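Local coordinates for protein ureidoglycolate hydrolase (Arabidopsis thaliana, PDB 4PXB) that hydrolyses (S)-ureidoglycolate to glyoxylate, ammonium and carbon dioxide with manganese, a late step of plant purine breakdown, and works as a homodimer, at residues L234-E239 and L302-R307; G143-G148 and R375-S380. The protein carries 1 engineered substitution. All coordinates share one frame; numbering follows the deposited sequence.

Contact 1 (L234-E239 and L302-R307). With UGC ((2S)-(carbamoylamino)(hydroxy)ethanoic acid), chain E.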
loop_
_atom_site.group_PDB
_atom_site.type_symbol
_atom_site.label_atom_id
_atom_site.label_comp_id
_atom_site.label_asym_id
_atom_site.label_seq_id
_atom_site.Cartn_x
_atom_site.Cartn_y
_atom_site.Cartn_z
ATOM N N LEU A 234 8.249 -15.794 3.593
ATOM C CA LEU A 234 6.888 -16.321 3.568
ATOM C C LEU A 234 5.925 -15.279 3.021
ATOM O O LEU A 234 6.097 -14.074 3.257
ATOM C CB LEU A 234 6.444 -16.680 4.984
ATOM C CG LEU A 234 7.403 -17.462 5.886
ATOM C CD1 LEU A 234 6.776 -17.639 7.256
ATOM C CD2 LEU A 234 7.739 -18.817 5.276
ATOM N N LYS A 235 4.908 -15.738 2.299
ATOM C CA LYS A 235 3.826 -14.858 1.875
ATOM C C LYS A 235 2.529 -15.366 2.498
ATOM O O LYS A 235 2.182 -16.540 2.353
ATOM C CB LYS A 235 3.704 -14.835 0.356
ATOM C CG LYS A 235 2.849 -13.699 -0.150
ATOM C CD LYS A 235 2.207 -14.033 -1.483
ATOM C CE LYS A 235 3.110 -13.715 -2.654
ATOM N NZ LYS A 235 2.338 -13.768 -3.932
ATOM N N VAL A 236 1.829 -14.490 3.213
ATOM C CA VAL A 236 0.634 -14.894 3.940
ATOM C C VAL A 236 -0.537 -13.992 3.584
ATOM O O VAL A 236 -0.379 -12.768 3.508
ATOM C CB VAL A 236 0.858 -14.833 5.464
ATOM C CG1 VAL A 236 -0.405 -15.263 6.212
ATOM C CG2 VAL A 236 2.036 -15.705 5.871
ATOM N N GLU A 237 -1.707 -14.588 3.357
ATOM C CA GLU A 237 -2.924 -13.803 3.168
ATOM C C GLU A 237 -4.046 -14.290 4.079
ATOM O O GLU A 237 -4.227 -15.497 4.258
ATOM C CB GLU A 237 -3.377 -13.833 1.697
ATOM C CG GLU A 237 -2.325 -13.299 0.723
ATOM C CD GLU A 237 -2.922 -12.601 -0.496
ATOM O OE1 GLU A 237 -4.110 -12.852 -0.833
ATOM O OE2 GLU A 237 -2.194 -11.790 -1.116
ATOM N N PHE A 238 -4.781 -13.345 4.664
ATOM C CA PHE A 238 -5.996 -13.646 5.417
ATOM C C PHE A 238 -7.177 -13.033 4.664
ATOM O O PHE A 238 -7.044 -11.947 4.085
ATOM C CB PHE A 238 -5.959 -13.032 6.825
ATOM C CG PHE A 238 -4.930 -13.631 7.746
ATOM C CD1 PHE A 238 -5.108 -14.902 8.286
ATOM C CD2 PHE A 238 -3.809 -12.898 8.119
ATOM C CE1 PHE A 238 -4.166 -15.439 9.157
ATOM C CE2 PHE A 238 -2.867 -13.430 8.992
ATOM C CZ PHE A 238 -3.045 -14.699 9.511
ATOM N N GLU A 239 -8.326 -13.711 4.685
ATOM C CA GLU A 239 -9.535 -13.223 4.014
ATOM C C GLU A 239 -10.715 -13.167 4.977
ATOM O O GLU A 239 -11.003 -14.152 5.663
ATOM C CB GLU A 239 -9.920 -14.154 2.861
ATOM C CG GLU A 239 -9.512 -13.691 1.480
ATOM C CD GLU A 239 -9.795 -14.750 0.421
ATOM O OE1 GLU A 239 -10.592 -15.669 0.706
ATOM O OE2 GLU A 239 -9.217 -14.669 -0.683
ATOM N N LEU A 302 0.800 -10.279 4.148
ATOM C CA LEU A 302 2.061 -10.085 4.866
ATOM C C LEU A 302 3.180 -10.736 4.086
ATOM O O LEU A 302 2.997 -11.822 3.522
ATOM C CB LEU A 302 2.015 -10.743 6.249
ATOM C CG LEU A 302 0.965 -10.324 7.270
ATOM C CD1 LEU A 302 -0.296 -11.184 7.125
ATOM C CD2 LEU A 302 1.550 -10.430 8.684
ATOM N N GLU A 303 4.343 -10.088 4.048
ATOM C CA GLU A 303 5.525 -10.759 3.539
ATOM C C GLU A 303 6.551 -10.782 4.660
ATOM O O GLU A 303 6.897 -9.734 5.229
ATOM C CB GLU A 303 6.036 -10.095 2.259
ATOM C CG GLU A 303 4.945 -10.037 1.195
ATOM C CD GLU A 303 5.455 -9.769 -0.210
ATOM O OE1 GLU A 303 6.647 -10.038 -0.494
ATOM O OE2 GLU A 303 4.644 -9.293 -1.041
ATOM N N ILE A 304 6.999 -11.988 4.991
ATOM C CA ILE A 304 7.780 -12.229 6.194
ATOM C C ILE A 304 9.158 -12.740 5.815
ATOM O O ILE A 304 9.295 -13.644 4.991
ATOM C CB ILE A 304 7.075 -13.266 7.105
ATOM C CG1 ILE A 304 5.660 -12.778 7.462
ATOM C CG2 ILE A 304 7.884 -13.513 8.393
ATOM C CD1 ILE A 304 4.816 -13.804 8.216
ATOM N N ASP A 305 10.176 -12.136 6.413
ATOM C CA ASP A 305 11.561 -12.503 6.172
ATOM C C ASP A 305 12.039 -13.125 7.474
ATOM O O ASP A 305 11.827 -12.547 8.537
ATOM C CB ASP A 305 12.356 -11.234 5.852
ATOM C CG ASP A 305 13.847 -11.486 5.703
ATOM O OD1 ASP A 305 14.533 -11.697 6.737
ATOM O OD2 ASP A 305 14.342 -11.445 4.560
ATOM N N THR A 306 12.649 -14.307 7.420
ATOM C CA THR A 306 13.249 -14.865 8.639
ATOM C C THR A 306 14.508 -15.674 8.318
ATOM O O THR A 306 14.570 -16.350 7.298
ATOM C CB THR A 306 12.221 -15.680 9.489
ATOM O OG1 THR A 306 12.762 -15.954 10.786
ATOM C CG2 THR A 306 11.850 -16.971 8.815
ATOM N N ARG A 307 15.526 -15.548 9.171
ATOM C CA ARG A 307 16.839 -16.131 8.913
ATOM C C ARG A 307 17.515 -16.560 10.203
ATOM O O ARG A 307 17.162 -16.094 11.293
ATOM C CB ARG A 307 17.766 -15.110 8.225
ATOM C CG ARG A 307 17.068 -14.222 7.210
ATOM C CD ARG A 307 17.994 -13.203 6.627
ATOM N NE ARG A 307 17.233 -12.181 5.905
ATOM C CZ ARG A 307 17.787 -11.312 5.072
ATOM N NH1 ARG A 307 19.106 -11.344 4.867
ATOM N NH2 ARG A 307 17.036 -10.417 4.456
HETATM O O3 UGC E . 18.007 -8.896 2.530
HETATM C C3 UGC E . 19.180 -9.108 2.145
HETATM O O4 UGC E . 19.911 -10.001 2.704
HETATM C C2 UGC E . 19.779 -8.240 1.101
HETATM O O2 UGC E . 18.972 -7.767 0.103
HETATM N N2 UGC E . 21.007 -8.773 0.593
HETATM C C1 UGC E . 21.998 -7.865 1.099
HETATM O O1 UGC E . 21.583 -6.930 1.789
HETATM N N1 UGC E . 23.396 -8.027 0.825
#
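L234 and I304 exchange two backbone hydrogen bonds, L234 N to I304 O at 2.8 Å and I304 N to L234 O at 2.9 Å. V236 and L302 do the same two residues on, with N-H...O angles near 170°. K235 and E303 form the non-hydrogen-bonded pair between them, where E303 CA lies 3.4 Å from L234 O in a CA-H...O contact. This register, with strand directions 151° apart, defines an antiparallel pair.

The apolar contacts lie on the face carrying L234, V236, L302 and I304. V236 and L302 run side by side, and V236 CG2 meets I304 CD1 at 4.1 Å. L302 CD1 also reaches F238 CE2, at 3.9 Å, while V236 CG1 rests over a face of the F238 ring, toward its rim.

One charged pair lies past the bridged residues. R307 grips D305 side-on in a salt bridge, R307 NE to D305 OD1 and R307 NH2 to D305 OD2. Its chain, extended from CG to NE (chi2 177°), carries the guanidinium to ureidoglycolate, where R307 NH2 bonds carboxylate O3 (2.6 Å) and R307 NH1 bonds O4 (2.7 Å). The two-nitrogen grip is consistent with D305 fixing the rotation of this substrate-binding arginine and probably balancing part of its charge.

Helix 256-272 packs against the apolar face through V236, F238, L302 and I304. Strand 335-344 flanks 234-239, and strand 280-289 flanks 302-307, within the region involved in dimerization.

Contact 2 (G143-G148 and R375-S380). With UGC ((2S)-(carbamoylamino)(hydroxy)ethanoic acid), chain E.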
loop_
_atom_site.group_PDB
_atom_site.type_symbol
_atom_site.label_atom_id
_atom_site.label_comp_id
_atom_site.label_asym_id
_atom_site.label_seq_id
_atom_site.Cartn_x
_atom_site.Cartn_y
_atom_site.Cartn_z
ATOM N N GLY A 143 9.212 -10.955 -5.711
ATOM C CA GLY A 143 9.271 -11.692 -4.458
ATOM C C GLY A 143 10.372 -12.740 -4.444
ATOM O O GLY A 143 10.484 -13.526 -3.500
ATOM N N ILE A 144 11.190 -12.754 -5.493
ATOM C CA ILE A 144 12.253 -13.753 -5.629
ATOM C C ILE A 144 13.609 -13.081 -5.472
ATOM O O ILE A 144 13.962 -12.208 -6.270
ATOM C CB ILE A 144 12.197 -14.443 -7.006
ATOM C CG1 ILE A 144 10.829 -15.100 -7.210
ATOM C CG2 ILE A 144 13.304 -15.498 -7.146
ATOM C CD1 ILE A 144 10.563 -15.524 -8.640
ATOM N N SER A 145 14.366 -13.483 -4.451
ATOM C CA SER A 145 15.703 -12.930 -4.231
ATOM C C SER A 145 16.701 -13.635 -5.140
ATOM O O SER A 145 16.453 -14.771 -5.564
ATOM C CB SER A 145 16.117 -13.112 -2.770
ATOM O OG SER A 145 16.186 -14.497 -2.434
ATOM N N CYS A 146 17.807 -12.955 -5.456
ATOM C CA CYS A 146 18.896 -13.555 -6.228
ATOM C C CYS A 146 18.397 -14.275 -7.473
ATOM O O CYS A 146 18.808 -15.400 -7.748
ATOM C CB CYS A 146 19.686 -14.539 -5.364
ATOM S SG CYS A 146 20.579 -13.747 -3.994
ATOM N N LEU A 147 17.499 -13.633 -8.210
ATOM C CA LEU A 147 16.859 -14.280 -9.344
ATOM C C LEU A 147 17.904 -14.779 -10.347
ATOM O O LEU A 147 17.823 -15.911 -10.843
ATOM C CB LEU A 147 15.856 -13.319 -9.993
ATOM C CG LEU A 147 14.969 -13.880 -11.110
ATOM C CD1 LEU A 147 13.574 -13.259 -11.054
ATOM C CD2 LEU A 147 15.605 -13.636 -12.484
ATOM N N GLY A 148 18.898 -13.942 -10.619
ATOM C CA GLY A 148 19.960 -14.290 -11.547
ATOM C C GLY A 148 20.832 -15.455 -11.102
ATOM O O GLY A 148 21.043 -16.392 -11.873
ATOM N N ARG A 375 25.269 -12.097 7.673
ATOM C CA ARG A 375 23.892 -12.270 8.124
ATOM C C ARG A 375 22.937 -12.069 6.950
ATOM O O ARG A 375 21.917 -12.755 6.833
ATOM C CB ARG A 375 23.585 -11.277 9.242
ATOM C CG ARG A 375 24.465 -11.478 10.466
ATOM C CD ARG A 375 24.009 -10.631 11.642
ATOM N NE ARG A 375 24.913 -10.761 12.778
ATOM C CZ ARG A 375 24.913 -11.791 13.623
ATOM N NH1 ARG A 375 24.057 -12.791 13.461
ATOM N NH2 ARG A 375 25.773 -11.821 14.634
ATOM N N ALA A 376 23.272 -11.109 6.094
ATOM C CA ALA A 376 22.549 -10.906 4.846
ATOM C C ALA A 376 22.831 -12.058 3.903
ATOM O O ALA A 376 23.847 -12.754 4.041
ATOM C CB ALA A 376 22.978 -9.600 4.196
ATOM N N TYR A 377 21.936 -12.270 2.943
ATOM C CA TYR A 377 22.209 -13.239 1.885
ATOM C C TYR A 377 22.756 -12.480 0.686
ATOM O O TYR A 377 22.659 -11.246 0.626
ATOM C CB TYR A 377 20.946 -14.064 1.526
ATOM C CG TYR A 377 19.743 -13.231 1.129
ATOM C CD1 TYR A 377 18.693 -13.023 2.019
ATOM C CD2 TYR A 377 19.647 -12.669 -0.142
ATOM C CE1 TYR A 377 17.583 -12.271 1.654
ATOM C CE2 TYR A 377 18.544 -11.908 -0.513
ATOM C CZ TYR A 377 17.520 -11.714 0.393
ATOM O OH TYR A 377 16.427 -10.959 0.034
ATOM N N HIS A 378 23.363 -13.202 -0.247
ATOM C CA HIS A 378 24.053 -12.588 -1.378
ATOM C C HIS A 378 24.025 -13.566 -2.520
ATOM O O HIS A 378 23.759 -14.751 -2.317
ATOM C CB HIS A 378 25.528 -12.341 -1.040
ATOM C CG HIS A 378 25.740 -11.454 0.144
ATOM N ND1 HIS A 378 25.673 -10.080 0.073
ATOM C CD2 HIS A 378 26.029 -11.755 1.435
ATOM C CE1 HIS A 378 25.906 -9.570 1.265
ATOM N NE2 HIS A 378 26.129 -10.562 2.113
ATOM N N ASP A 379 24.345 -13.092 -3.717
ATOM C CA ASP A 379 24.466 -13.985 -4.858
ATOM C C ASP A 379 25.506 -15.085 -4.593
ATOM O O ASP A 379 25.400 -16.203 -5.124
ATOM C CB ASP A 379 24.795 -13.178 -6.119
ATOM C CG ASP A 379 23.636 -12.289 -6.555
ATOM O OD1 ASP A 379 22.566 -12.844 -6.919
ATOM O OD2 ASP A 379 23.783 -11.042 -6.532
ATOM N N SER A 380 26.486 -14.768 -3.746
ATOM C CA SER A 380 27.503 -15.733 -3.324
ATOM C C SER A 380 26.864 -16.988 -2.752
ATOM O O SER A 380 27.407 -18.085 -2.887
ATOM C CB SER A 380 28.407 -15.118 -2.256
ATOM O OG SER A 380 29.206 -14.086 -2.809
HETATM O O3 UGC E . 18.007 -8.896 2.530
HETATM C C3 UGC E . 19.180 -9.108 2.145
HETATM O O4 UGC E . 19.911 -10.001 2.704
HETATM C C2 UGC E . 19.779 -8.240 1.101
HETATM O O2 UGC E . 18.972 -7.767 0.103
HETATM N N2 UGC E . 21.007 -8.773 0.593
HETATM C C1 UGC E . 21.998 -7.865 1.099
HETATM O O1 UGC E . 21.583 -6.930 1.789
HETATM N N1 UGC E . 23.396 -8.027 0.825
#
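O4 of the ureidoglycolate carboxylate is gripped by two donors, Y377 N at 3.1 Å and R307 NH1, and this oxygen lies over the centre of the Y377 ring. Y377 O takes a weak bond from the ligand N2, at 3.0 Å with an N-H...O angle of only 121°, so both backbone polar atoms of Y377 face the substrate.

Across the contact, no hydrogen bond joins 143-148 to 375-380; the segments meet through van der Waals contacts and one sulfur-aromatic contact. With chi1 at 56°, Y377 CG sits between the backbone N and the carbonyl carbon, and the ring extends to S145, whose CB lies 3.5 Å from both Y377 CE2 and Y377 OH. C146 SG approaches the same ring obliquely, 5.3 Å from its centroid. C146 SG also lies 3.6 Å from D379 OD1, which is hydrogen-bonded to S149 OG.

The CB of H378 points away from 143-148; H378 CE1 comes within 3.0 Å of N1 of the ligand. The H378 ring meets H208 edge-to-face, and S374 OG bonds its NE2. N294 of the second subunit packs on Y377. C146, the N-cap of helix 147-152, thus joins Y377 and D379 beside the substrate site of an M20-family dinuclear manganese hydrolase.

Contact 1 and contact 2 have centres about 18 Å apart yet meet at the substrate. R307, at the end of 302-307, brings NH1 to 3.3 Å from Y377 CD1 and 3.5 Å from A376 CA, so the arginine packs directly on 375-380. Along the chain, contact 1 is nested within the loop that contact 2 closes. The strand pair delivers a cationic group from the dimerization region, whereas 375-380 supplies main-chain polar atoms and the Y377 ring, with the H378 side chain about 4 Å from a manganese ion. Q211 of the same chain, and H244 and N294 of the second subunit, also hydrogen-bond the ligand, placing its pocket between two subunits.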